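PDB 1IQ0: arginyl-trna synthetase from Thermus thermophilus, which probably joins L-arginine to its cognate tRNA(Arg) at the expense of ATP, as a monomeric class I aminoacyl-tRNA synthetase. Local coordinates for residues A[131-136]-A[141-146]; A[172-175]-A[181-184]; A[499-504]-A[550-555]. All coordinates share one frame; numbering follows the deposited sequence.

Contact 1 of 3, residues A[131-136]-A[141-146]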
ATOM      1  N   ALA A 131      -0.733  -3.389   0.555  1.00 16.15           N
ATOM      2  CA  ALA A 131      -1.262  -3.054  -0.761  1.00 16.31           C
ATOM      3  C   ALA A 131      -0.212  -2.392  -1.655  1.00 17.83           C
ATOM      4  O   ALA A 131      -0.029  -2.798  -2.802  1.00 19.16           O
ATOM      5  CB  ALA A 131      -2.492  -2.146  -0.623  1.00 11.60           C
ATOM      6  N   ILE A 132       0.487  -1.383  -1.146  1.00 17.67           N
ATOM      7  CA  ILE A 132       1.488  -0.729  -1.977  1.00 17.36           C
ATOM      8  C   ILE A 132       2.627  -1.691  -2.295  1.00 15.47           C
ATOM      9  O   ILE A 132       3.222  -1.604  -3.361  1.00 16.25           O
ATOM     10  CB  ILE A 132       2.040   0.578  -1.328  1.00 25.59           C
ATOM     11  CG1 ILE A 132       2.807   1.387  -2.376  1.00 28.36           C
ATOM     12  CG2 ILE A 132       2.975   0.258  -0.169  1.00 21.23           C
ATOM     13  CD1 ILE A 132       2.005   1.699  -3.624  1.00 35.90           C
ATOM     14  N   ALA A 133       2.921  -2.617  -1.383  1.00 21.24           N
ATOM     15  CA  ALA A 133       3.975  -3.600  -1.622  1.00 19.11           C
ATOM     16  C   ALA A 133       3.567  -4.512  -2.781  1.00 18.54           C
ATOM     17  O   ALA A 133       4.372  -4.792  -3.669  1.00 20.64           O
ATOM     18  CB  ALA A 133       4.226  -4.451  -0.365  1.00 11.27           C
ATOM     19  N   ARG A 134       2.320  -4.983  -2.752  1.00 20.51           N
ATOM     20  CA  ARG A 134       1.795  -5.861  -3.799  1.00 21.43           C
ATOM     21  C   ARG A 134       1.742  -5.138  -5.152  1.00 20.33           C
ATOM     22  O   ARG A 134       2.135  -5.687  -6.181  1.00 22.10           O
ATOM     23  CB  ARG A 134       0.380  -6.332  -3.446  1.00 16.61           C
ATOM     24  CG  ARG A 134       0.289  -7.295  -2.267  1.00 17.56           C
ATOM     25  CD  ARG A 134      -1.161  -7.553  -1.925  1.00 19.93           C
ATOM     26  NE  ARG A 134      -1.319  -8.512  -0.836  1.00 20.41           N
ATOM     27  CZ  ARG A 134      -1.316  -9.832  -0.985  1.00 17.71           C
ATOM     28  NH1 ARG A 134      -1.164 -10.368  -2.185  1.00 18.81           N
ATOM     29  NH2 ARG A 134      -1.478 -10.615   0.073  1.00 23.66           N
ATOM     30  N   ILE A 135       1.243  -3.908  -5.133  1.00 22.04           N
ATOM     31  CA  ILE A 135       1.122  -3.101  -6.339  1.00 21.77           C
ATOM     32  C   ILE A 135       2.484  -2.854  -6.984  1.00 24.08           C
ATOM     33  O   ILE A 135       2.636  -3.022  -8.196  1.00 24.80           O
ATOM     34  CB  ILE A 135       0.417  -1.761  -6.010  1.00 19.23           C
ATOM     35  CG1 ILE A 135      -1.056  -2.038  -5.671  1.00 16.15           C
ATOM     36  CG2 ILE A 135       0.563  -0.776  -7.166  1.00 22.25           C
ATOM     37  CD1 ILE A 135      -1.828  -0.814  -5.177  1.00 15.21           C
ATOM     38  N   LEU A 136       3.476  -2.472  -6.179  1.00 18.81           N
ATOM     39  CA  LEU A 136       4.826  -2.229  -6.700  1.00 19.59           C
ATOM     40  C   LEU A 136       5.437  -3.469  -7.342  1.00 19.41           C
ATOM     41  O   LEU A 136       6.074  -3.377  -8.384  1.00 22.43           O
ATOM     42  CB  LEU A 136       5.752  -1.732  -5.588  1.00 15.75           C
ATOM     43  CG  LEU A 136       5.534  -0.267  -5.219  1.00 17.41           C
ATOM     44  CD1 LEU A 136       6.145   0.021  -3.858  1.00 21.42           C
ATOM     45  CD2 LEU A 136       6.140   0.630  -6.317  1.00 15.53           C
ATOM     46  N   ARG A 141       8.649  -3.861  -9.829  1.00 25.68           N
ATOM     47  CA  ARG A 141       9.707  -3.614  -8.854  1.00 26.13           C
ATOM     48  C   ARG A 141      10.049  -4.825  -7.999  1.00 26.59           C
ATOM     49  O   ARG A 141       9.190  -5.667  -7.715  1.00 26.76           O
ATOM     50  CB  ARG A 141       9.325  -2.447  -7.934  1.00 19.39           C
ATOM     51  CG  ARG A 141       8.962  -1.158  -8.670  1.00 20.12           C
ATOM     52  CD  ARG A 141      10.019  -0.775  -9.701  1.00 25.37           C
ATOM     53  NE  ARG A 141      11.320  -0.470  -9.109  1.00 29.77           N
ATOM     54  CZ  ARG A 141      11.609   0.660  -8.471  1.00 30.28           C
ATOM     55  NH1 ARG A 141      10.686   1.603  -8.335  1.00 37.25           N
ATOM     56  NH2 ARG A 141      12.829   0.856  -7.985  1.00 28.60           N
ATOM     57  N   GLU A 142      11.320  -4.910  -7.606  1.00 26.03           N
ATOM     58  CA  GLU A 142      11.799  -5.984  -6.742  1.00 25.23           C
ATOM     59  C   GLU A 142      11.490  -5.451  -5.346  1.00 26.22           C
ATOM     60  O   GLU A 142      12.125  -4.505  -4.875  1.00 26.53           O
ATOM     61  CB  GLU A 142      13.304  -6.196  -6.917  1.00 24.42           C
ATOM     62  CG  GLU A 142      13.850  -7.324  -6.057  1.00 30.97           C
ATOM     63  CD  GLU A 142      15.339  -7.530  -6.224  1.00 35.14           C
ATOM     64  OE1 GLU A 142      15.876  -8.463  -5.592  1.00 36.18           O
ATOM     65  OE2 GLU A 142      15.975  -6.767  -6.980  1.00 38.58           O
ATOM     66  N   VAL A 143      10.508  -6.066  -4.695  1.00 23.95           N
ATOM     67  CA  VAL A 143      10.038  -5.612  -3.392  1.00 21.03           C
ATOM     68  C   VAL A 143      10.298  -6.529  -2.206  1.00 23.01           C
ATOM     69  O   VAL A 143      10.191  -7.748  -2.309  1.00 23.03           O
ATOM     70  CB  VAL A 143       8.507  -5.338  -3.462  1.00 25.57           C
ATOM     71  CG1 VAL A 143       7.971  -4.893  -2.107  1.00 24.70           C
ATOM     72  CG2 VAL A 143       8.227  -4.289  -4.528  1.00 24.39           C
ATOM     73  N   LEU A 144      10.630  -5.916  -1.075  1.00 20.55           N
ATOM     74  CA  LEU A 144      10.861  -6.646   0.165  1.00 19.03           C
ATOM     75  C   LEU A 144      10.115  -5.906   1.265  1.00 19.07           C
ATOM     76  O   LEU A 144      10.178  -4.677   1.352  1.00 21.76           O
ATOM     77  CB  LEU A 144      12.352  -6.711   0.499  1.00 19.53           C
ATOM     78  CG  LEU A 144      13.218  -7.624  -0.371  1.00 22.92           C
ATOM     79  CD1 LEU A 144      14.664  -7.548   0.124  1.00 27.56           C
ATOM     80  CD2 LEU A 144      12.707  -9.067  -0.312  1.00 19.61           C
ATOM     81  N   VAL A 145       9.393  -6.654   2.089  1.00 16.46           N
ATOM     82  CA  VAL A 145       8.621  -6.075   3.182  1.00 16.81           C
ATOM     83  C   VAL A 145       9.310  -6.351   4.521  1.00 17.58           C
ATOM     84  O   VAL A 145       9.587  -7.497   4.877  1.00 17.25           O
ATOM     85  CB  VAL A 145       7.184  -6.653   3.192  1.00 21.30           C
ATOM     86  CG1 VAL A 145       6.441  -6.226   4.457  1.00 18.01           C
ATOM     87  CG2 VAL A 145       6.432  -6.167   1.959  1.00 20.54           C
ATOM     88  N   LEU A 146       9.583  -5.285   5.258  1.00 18.31           N
ATOM     89  CA  LEU A 146      10.248  -5.407   6.546  1.00 16.75           C
ATOM     90  C   LEU A 146       9.322  -4.999   7.681  1.00 17.58           C
ATOM     91  O   LEU A 146       8.577  -4.028   7.560  1.00 17.05           O
ATOM     92  CB  LEU A 146      11.502  -4.524   6.562  1.00 13.70           C
ATOM     93  CG  LEU A 146      12.368  -4.454   7.828  1.00 16.16           C
ATOM     94  CD1 LEU A 146      13.745  -3.937   7.453  1.00 16.27           C
ATOM     95  CD2 LEU A 146      11.723  -3.540   8.879  1.00 19.46           C
TER
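A133, L136, V143 and V145 form the apolar part of this contact, where the end of helix 120-138 lies against strand 141-149. The CB of A133 meets CG2 of V145 at 3.6 Å. It also lies near CG1 of V143, so this one methyl faces two residues of the strand. V143 spreads its two methyls: CG1 is anti to the backbone N (chi1 179°) and reaches A133, while CG2 turns to L136, with 3.7 Å between V143 CG2 and L136 CB. The small A133 lets the helix come close, and the axes of segments 131-136 and 141-146 approach to 8.4 Å.

The polar part is one backbone bond. R141 N donates to L136 O at 3.0 Å, with an N-H...O angle of 153°. This bond ties the last turn of the helix to R141 across four intervening residues.

L136 and R141 also run side by side, and R141 CG passes L136 CD2 at 4.1 Å. The arginine chain then bends at chi2 and chi3 and carries the guanidinium away from the helix, to a salt bridge with E348. I135, on the helix face turned from the strand, touches A520 of helix 512-522, and L136 touches it too.

The two segments run nearly antiparallel, at 156°. They are the helix and second strand of the beta-alpha-beta unit 104-108, 120-138, 141-149, a right-handed crossover of the Rossmann-like catalytic domain of class I synthetases. The same helix begins within the predicted HIGH motif.

Contact 2 of 3, residues A[172-175]-A[181-184]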
ATOM      1  N   GLY A 172      -3.637 -20.642  28.804  1.00 49.70           N
ATOM      2  CA  GLY A 172      -3.412 -21.561  27.703  1.00 48.32           C
ATOM      3  C   GLY A 172      -4.436 -21.523  26.582  1.00 47.03           C
ATOM      4  O   GLY A 172      -4.282 -22.229  25.586  1.00 45.69           O
ATOM      5  N   LYS A 173      -5.473 -20.703  26.728  1.00 35.41           N
ATOM      6  CA  LYS A 173      -6.514 -20.603  25.707  1.00 38.90           C
ATOM      7  C   LYS A 173      -6.689 -19.195  25.128  1.00 37.04           C
ATOM      8  O   LYS A 173      -6.877 -19.029  23.924  1.00 36.78           O
ATOM      9  CB  LYS A 173      -7.849 -21.102  26.272  1.00 53.50           C
ATOM     10  CG  LYS A 173      -7.858 -22.596  26.586  1.00 59.51           C
ATOM     11  CD  LYS A 173      -9.232 -23.080  27.040  1.00 65.79           C
ATOM     12  CE  LYS A 173      -9.597 -22.545  28.419  1.00 69.93           C
ATOM     13  NZ  LYS A 173      -8.677 -23.056  29.475  1.00 72.27           N
ATOM     14  N   GLU A 174      -6.641 -18.184  25.986  1.00 32.03           N
ATOM     15  CA  GLU A 174      -6.782 -16.798  25.549  1.00 30.36           C
ATOM     16  C   GLU A 174      -5.647 -16.424  24.580  1.00 29.56           C
ATOM     17  O   GLU A 174      -4.496 -16.804  24.796  1.00 34.88           O
ATOM     18  CB  GLU A 174      -6.760 -15.887  26.781  1.00 42.02           C
ATOM     19  CG  GLU A 174      -6.630 -14.403  26.503  1.00 38.65           C
ATOM     20  CD  GLU A 174      -6.734 -13.574  27.773  1.00 39.80           C
ATOM     21  OE1 GLU A 174      -6.213 -14.014  28.816  1.00 40.56           O
ATOM     22  OE2 GLU A 174      -7.325 -12.476  27.732  1.00 36.35           O
ATOM     23  N   LYS A 175      -5.972 -15.706  23.505  1.00 31.15           N
ATOM     24  CA  LYS A 175      -4.949 -15.296  22.539  1.00 29.93           C
ATOM     25  C   LYS A 175      -3.889 -14.572  23.370  1.00 25.62           C
ATOM     26  O   LYS A 175      -4.185 -13.592  24.054  1.00 23.20           O
ATOM     27  CB  LYS A 175      -5.555 -14.375  21.482  1.00 26.55           C
ATOM     28  CG  LYS A 175      -4.629 -14.101  20.306  1.00 26.23           C
ATOM     29  CD  LYS A 175      -5.414 -13.720  19.057  1.00 26.02           C
ATOM     30  CE  LYS A 175      -4.489 -13.257  17.933  1.00 24.82           C
ATOM     31  NZ  LYS A 175      -3.930 -11.888  18.196  1.00 20.16           N
ATOM     32  N   GLY A 181      -2.097  -7.732  26.885  1.00 20.88           N
ATOM     33  CA  GLY A 181      -2.747  -6.432  26.872  1.00 17.93           C
ATOM     34  C   GLY A 181      -3.552  -6.169  28.135  1.00 21.89           C
ATOM     35  O   GLY A 181      -3.620  -5.038  28.620  1.00 21.91           O
ATOM     36  N   ARG A 182      -4.176  -7.211  28.668  1.00 22.45           N
ATOM     37  CA  ARG A 182      -4.968  -7.070  29.886  1.00 24.90           C
ATOM     38  C   ARG A 182      -4.038  -6.634  31.031  1.00 24.05           C
ATOM     39  O   ARG A 182      -4.356  -5.720  31.798  1.00 21.60           O
ATOM     40  CB  ARG A 182      -5.665  -8.401  30.205  1.00 32.90           C
ATOM     41  CG  ARG A 182      -7.174  -8.270  30.386  1.00 37.34           C
ATOM     42  CD  ARG A 182      -7.968  -9.455  29.811  1.00 34.77           C
ATOM     43  NE  ARG A 182      -7.383 -10.758  30.117  1.00 32.34           N
ATOM     44  CZ  ARG A 182      -7.070 -11.183  31.337  1.00 32.85           C
ATOM     45  NH1 ARG A 182      -7.279 -10.407  32.397  1.00 32.66           N
ATOM     46  NH2 ARG A 182      -6.548 -12.394  31.498  1.00 29.54           N
ATOM     47  N   ALA A 183      -2.879  -7.275  31.122  1.00 20.60           N
ATOM     48  CA  ALA A 183      -1.898  -6.941  32.145  1.00 20.79           C
ATOM     49  C   ALA A 183      -1.451  -5.492  31.949  1.00 22.82           C
ATOM     50  O   ALA A 183      -1.367  -4.725  32.905  1.00 24.95           O
ATOM     51  CB  ALA A 183      -0.699  -7.879  32.050  1.00 25.39           C
ATOM     52  N   TYR A 184      -1.175  -5.113  30.704  1.00 25.66           N
ATOM     53  CA  TYR A 184      -0.748  -3.749  30.429  1.00 22.73           C
ATOM     54  C   TYR A 184      -1.827  -2.782  30.903  1.00 24.75           C
ATOM     55  O   TYR A 184      -1.531  -1.776  31.545  1.00 25.78           O
ATOM     56  CB  TYR A 184      -0.509  -3.550  28.928  1.00 14.81           C
ATOM     57  CG  TYR A 184      -0.093  -2.142  28.545  1.00 17.24           C
ATOM     58  CD1 TYR A 184       1.244  -1.752  28.590  1.00 17.31           C
ATOM     59  CD2 TYR A 184      -1.040  -1.199  28.135  1.00 17.24           C
ATOM     60  CE1 TYR A 184       1.632  -0.462  28.230  1.00 17.33           C
ATOM     61  CE2 TYR A 184      -0.659   0.099  27.776  1.00 16.90           C
ATOM     62  CZ  TYR A 184       0.681   0.453  27.827  1.00 20.52           C
ATOM     63  OH  TYR A 184       1.073   1.724  27.481  1.00 18.36           O
TER
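E174 and R182 meet through flat groups that are nearly coplanar, the carboxylate and guanidinium planes being 9° apart. The arginine comes side-on, with NE and NH2 each facing one carboxylate oxygen. R182 NE donates to E174 OE2 at 2.9 Å. R182 NH2 donates to E174 OE1 at 3.2 Å and is nearly straight, at 171°. Both oxygens use their syn lone pairs. The result is a bidentate salt bridge that fixes how the two groups are turned.

The chains differ in shape. E174 is extended, with CG anti to the backbone N (chi1 169°), and spans the gap to R182. R182 is bent at chi2 and chi3, which brings its NE edge round to the acid. The backbones stay well apart, with 10.8 Å between E174 CA and R182 CA. An alanine in place of E174 would remove both acceptors and would probably leave the R182 guanidinium without its charge partner here and freer to turn.

This is a surface contact. E174 is also held through its backbone, by D171 at its N and W170 at its O. Next to it, K175 is the N-cap of helix 176-189, on which R182 lies. The bridge thus links the loop before that helix to its second turn, while A183 and Y184 on the same helix pack against helix 154-165.

Contact 3 of 3, residues A[499-504]-A[550-555]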
ATOM      1  N   THR A 499     -21.364  -3.885 -29.979  1.00 20.62           N
ATOM      2  CA  THR A 499     -22.296  -2.762 -29.887  1.00 23.13           C
ATOM      3  C   THR A 499     -21.635  -1.703 -28.992  1.00 26.05           C
ATOM      4  O   THR A 499     -20.581  -1.952 -28.413  1.00 26.26           O
ATOM      5  CB  THR A 499     -23.648  -3.185 -29.234  1.00 24.64           C
ATOM      6  OG1 THR A 499     -23.453  -3.432 -27.831  1.00 22.89           O
ATOM      7  CG2 THR A 499     -24.194  -4.467 -29.893  1.00 22.61           C
ATOM      8  N   PRO A 500     -22.236  -0.506 -28.880  1.00 24.41           N
ATOM      9  CA  PRO A 500     -21.661   0.541 -28.031  1.00 26.22           C
ATOM     10  C   PRO A 500     -21.473   0.069 -26.580  1.00 27.20           C
ATOM     11  O   PRO A 500     -20.660   0.634 -25.844  1.00 26.63           O
ATOM     12  CB  PRO A 500     -22.680   1.674 -28.147  1.00 23.54           C
ATOM     13  CG  PRO A 500     -23.163   1.530 -29.566  1.00 22.97           C
ATOM     14  CD  PRO A 500     -23.362   0.022 -29.674  1.00 24.79           C
ATOM     15  N   TYR A 501     -22.221  -0.960 -26.172  1.00 23.21           N
ATOM     16  CA  TYR A 501     -22.100  -1.493 -24.811  1.00 19.25           C
ATOM     17  C   TYR A 501     -20.766  -2.210 -24.641  1.00 17.38           C
ATOM     18  O   TYR A 501     -20.110  -2.069 -23.608  1.00 19.27           O
ATOM     19  CB  TYR A 501     -23.220  -2.489 -24.493  1.00 17.99           C
ATOM     20  CG  TYR A 501     -24.589  -1.875 -24.299  1.00 18.55           C
ATOM     21  CD1 TYR A 501     -25.550  -1.934 -25.307  1.00 22.45           C
ATOM     22  CD2 TYR A 501     -24.931  -1.254 -23.096  1.00 14.58           C
ATOM     23  CE1 TYR A 501     -26.826  -1.391 -25.122  1.00 21.30           C
ATOM     24  CE2 TYR A 501     -26.203  -0.710 -22.900  1.00 18.89           C
ATOM     25  CZ  TYR A 501     -27.144  -0.786 -23.920  1.00 22.94           C
ATOM     26  OH  TYR A 501     -28.402  -0.265 -23.724  1.00 26.00           O
ATOM     27  N   GLU A 502     -20.380  -3.005 -25.638  1.00 15.83           N
ATOM     28  CA  GLU A 502     -19.110  -3.721 -25.578  1.00 16.34           C
ATOM     29  C   GLU A 502     -17.960  -2.712 -25.617  1.00 18.70           C
ATOM     30  O   GLU A 502     -16.998  -2.828 -24.862  1.00 18.62           O
ATOM     31  CB  GLU A 502     -18.959  -4.684 -26.765  1.00 19.74           C
ATOM     32  CG  GLU A 502     -19.695  -6.006 -26.621  1.00 21.14           C
ATOM     33  CD  GLU A 502     -21.194  -5.829 -26.557  1.00 26.24           C
ATOM     34  OE1 GLU A 502     -21.782  -6.228 -25.530  1.00 22.80           O
ATOM     35  OE2 GLU A 502     -21.781  -5.290 -27.530  1.00 28.21           O
ATOM     36  N   ARG A 503     -18.078  -1.724 -26.499  1.00 23.03           N
ATOM     37  CA  ARG A 503     -17.042  -0.710 -26.654  1.00 22.26           C
ATOM     38  C   ARG A 503     -16.805   0.078 -25.374  1.00 20.44           C
ATOM     39  O   ARG A 503     -15.670   0.215 -24.925  1.00 23.21           O
ATOM     40  CB  ARG A 503     -17.409   0.249 -27.791  1.00 34.37           C
ATOM     41  CG  ARG A 503     -16.336   1.295 -28.075  1.00 42.16           C
ATOM     42  CD  ARG A 503     -16.782   2.306 -29.122  1.00 42.93           C
ATOM     43  NE  ARG A 503     -15.907   3.478 -29.143  1.00 49.09           N
ATOM     44  CZ  ARG A 503     -14.670   3.484 -29.625  1.00 43.34           C
ATOM     45  NH1 ARG A 503     -14.154   2.377 -30.139  1.00 46.47           N
ATOM     46  NH2 ARG A 503     -13.945   4.592 -29.585  1.00 38.34           N
ATOM     47  N   ALA A 504     -17.880   0.598 -24.790  1.00 17.46           N
ATOM     48  CA  ALA A 504     -17.788   1.376 -23.560  1.00 16.76           C
ATOM     49  C   ALA A 504     -17.139   0.575 -22.431  1.00 23.18           C
ATOM     50  O   ALA A 504     -16.294   1.093 -21.708  1.00 21.82           O
ATOM     51  CB  ALA A 504     -19.182   1.854 -23.134  1.00 18.14           C
ATOM     52  N   GLN A 550     -36.382  -5.994 -22.927  1.00 27.28           N
ATOM     53  CA  GLN A 550     -35.513  -7.163 -22.843  1.00 29.19           C
ATOM     54  C   GLN A 550     -34.070  -6.792 -22.511  1.00 29.54           C
ATOM     55  O   GLN A 550     -33.665  -5.634 -22.637  1.00 24.81           O
ATOM     56  CB  GLN A 550     -35.554  -7.944 -24.157  1.00 41.59           C
ATOM     57  CG  GLN A 550     -34.976  -7.195 -25.334  1.00 50.59           C
ATOM     58  CD  GLN A 550     -35.157  -7.933 -26.649  1.00 53.34           C
ATOM     59  OE1 GLN A 550     -34.728  -7.460 -27.703  1.00 55.74           O
ATOM     60  NE2 GLN A 550     -35.797  -9.096 -26.595  1.00 52.07           N
ATOM     61  N   PRO A 551     -33.274  -7.776 -22.069  1.00 22.68           N
ATOM     62  CA  PRO A 551     -31.875  -7.483 -21.737  1.00 20.74           C
ATOM     63  C   PRO A 551     -31.212  -6.941 -22.991  1.00 20.83           C
ATOM     64  O   PRO A 551     -31.439  -7.468 -24.073  1.00 19.58           O
ATOM     65  CB  PRO A 551     -31.316  -8.849 -21.349  1.00 17.77           C
ATOM     66  CG  PRO A 551     -32.537  -9.592 -20.822  1.00 17.59           C
ATOM     67  CD  PRO A 551     -33.593  -9.196 -21.829  1.00 20.73           C
ATOM     68  N   ALA A 552     -30.403  -5.895 -22.866  1.00 25.89           N
ATOM     69  CA  ALA A 552     -29.753  -5.342 -24.051  1.00 24.79           C
ATOM     70  C   ALA A 552     -28.353  -5.910 -24.236  1.00 25.29           C
ATOM     71  O   ALA A 552     -27.742  -5.744 -25.291  1.00 23.86           O
ATOM     72  CB  ALA A 552     -29.692  -3.807 -23.963  1.00 11.82           C
ATOM     73  N   THR A 553     -27.851  -6.613 -23.228  1.00 22.27           N
ATOM     74  CA  THR A 553     -26.501  -7.148 -23.338  1.00 20.81           C
ATOM     75  C   THR A 553     -26.368  -8.628 -22.955  1.00 23.22           C
ATOM     76  O   THR A 553     -25.336  -9.046 -22.423  1.00 18.45           O
ATOM     77  CB  THR A 553     -25.557  -6.287 -22.474  1.00 27.38           C
ATOM     78  OG1 THR A 553     -24.197  -6.531 -22.845  1.00 40.15           O
ATOM     79  CG2 THR A 553     -25.751  -6.607 -21.016  1.00 13.62           C
ATOM     80  N   PRO A 554     -27.392  -9.448 -23.264  1.00 27.74           N
ATOM     81  CA  PRO A 554     -27.319 -10.871 -22.911  1.00 24.26           C
ATOM     82  C   PRO A 554     -26.132 -11.600 -23.538  1.00 23.14           C
ATOM     83  O   PRO A 554     -25.738 -11.309 -24.667  1.00 21.69           O
ATOM     84  CB  PRO A 554     -28.669 -11.414 -23.386  1.00 19.69           C
ATOM     85  CG  PRO A 554     -28.929 -10.595 -24.643  1.00 19.54           C
ATOM     86  CD  PRO A 554     -28.523  -9.185 -24.181  1.00 17.69           C
ATOM     87  N   VAL A 555     -25.569 -12.546 -22.791  1.00 18.31           N
ATOM     88  CA  VAL A 555     -24.422 -13.322 -23.250  1.00 20.95           C
ATOM     89  C   VAL A 555     -24.821 -14.698 -23.789  1.00 27.30           C
ATOM     90  O   VAL A 555     -24.590 -15.013 -24.954  1.00 32.48           O
ATOM     91  CB  VAL A 555     -23.401 -13.553 -22.098  1.00 21.78           C
ATOM     92  CG1 VAL A 555     -22.165 -14.275 -22.628  1.00 16.20           C
ATOM     93  CG2 VAL A 555     -23.013 -12.241 -21.467  1.00 20.49           C
TER
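The loop at 552-553 passes the first turn of helix 500-509, with 7.3 Å between the CA atoms of Y501 and T553. Both segments belong to the DALR anticodon-binding domain, a helical domain of this synthetase. A capping box formed by T499 and E502 starts the helix. T499 is the N-cap, and its OG1 accepts from Y501 N at 3.2 Å. Residues 550-555 leave the short strand 550-551 and turn through A552 and T553.

Y501 and E502 carry the contact from the helix. The Y501 ring comes obliquely to the methyl of A552, with 3.9 Å between Y501 CE1 and A552 CB. The hydroxyl is close as well, at 3.8 Å from Y501 OH to A552 CB. Its polar partner is E547 on the neighbouring strand 546-547, so the hydroxyl is held by the acid while the A552 methyl packs beside it.

E502 is bent at chi2 (64°), which folds its carboxylate back toward T499. In the capping box E502 OE2 takes T499 N on its anti lone pair, at 2.9 Å. T499 OG1 also lies close to OE2, but that distance is too short to be relied on. OE1 faces the other way and is bound by R566 and by the hydroxyl of Y542. The acid is buried, and these partners satisfy it and would be expected to favour its charged form. T553 is packed against the same two residues, Y542 and R566. Its hydroxyl oxygen OG1 stops 3.6 Å from E502 OE1, with no hydrogen bond across the segments.

In the fold
The contacts follow one another along the chain, each closing before the next opens. Contacts 1 and 2 both belong to the class I catalytic part of the chain, with centres 33 Å apart. Contact 1 is buried near the middle of the chain and includes strand 141-149 of the large mixed sheet. Contact 2 is on the surface, among the helices that follow that strand. Contact 3 belongs to the helical anticodon-binding domain; its centre is 38 Å from contact 1 and 57 Å from contact 2. No two contacts touch. Helices 512-522 and 525-544, between the segments of contact 3, reach helix 120-138 of contact 1, joining the two domains in the monomer.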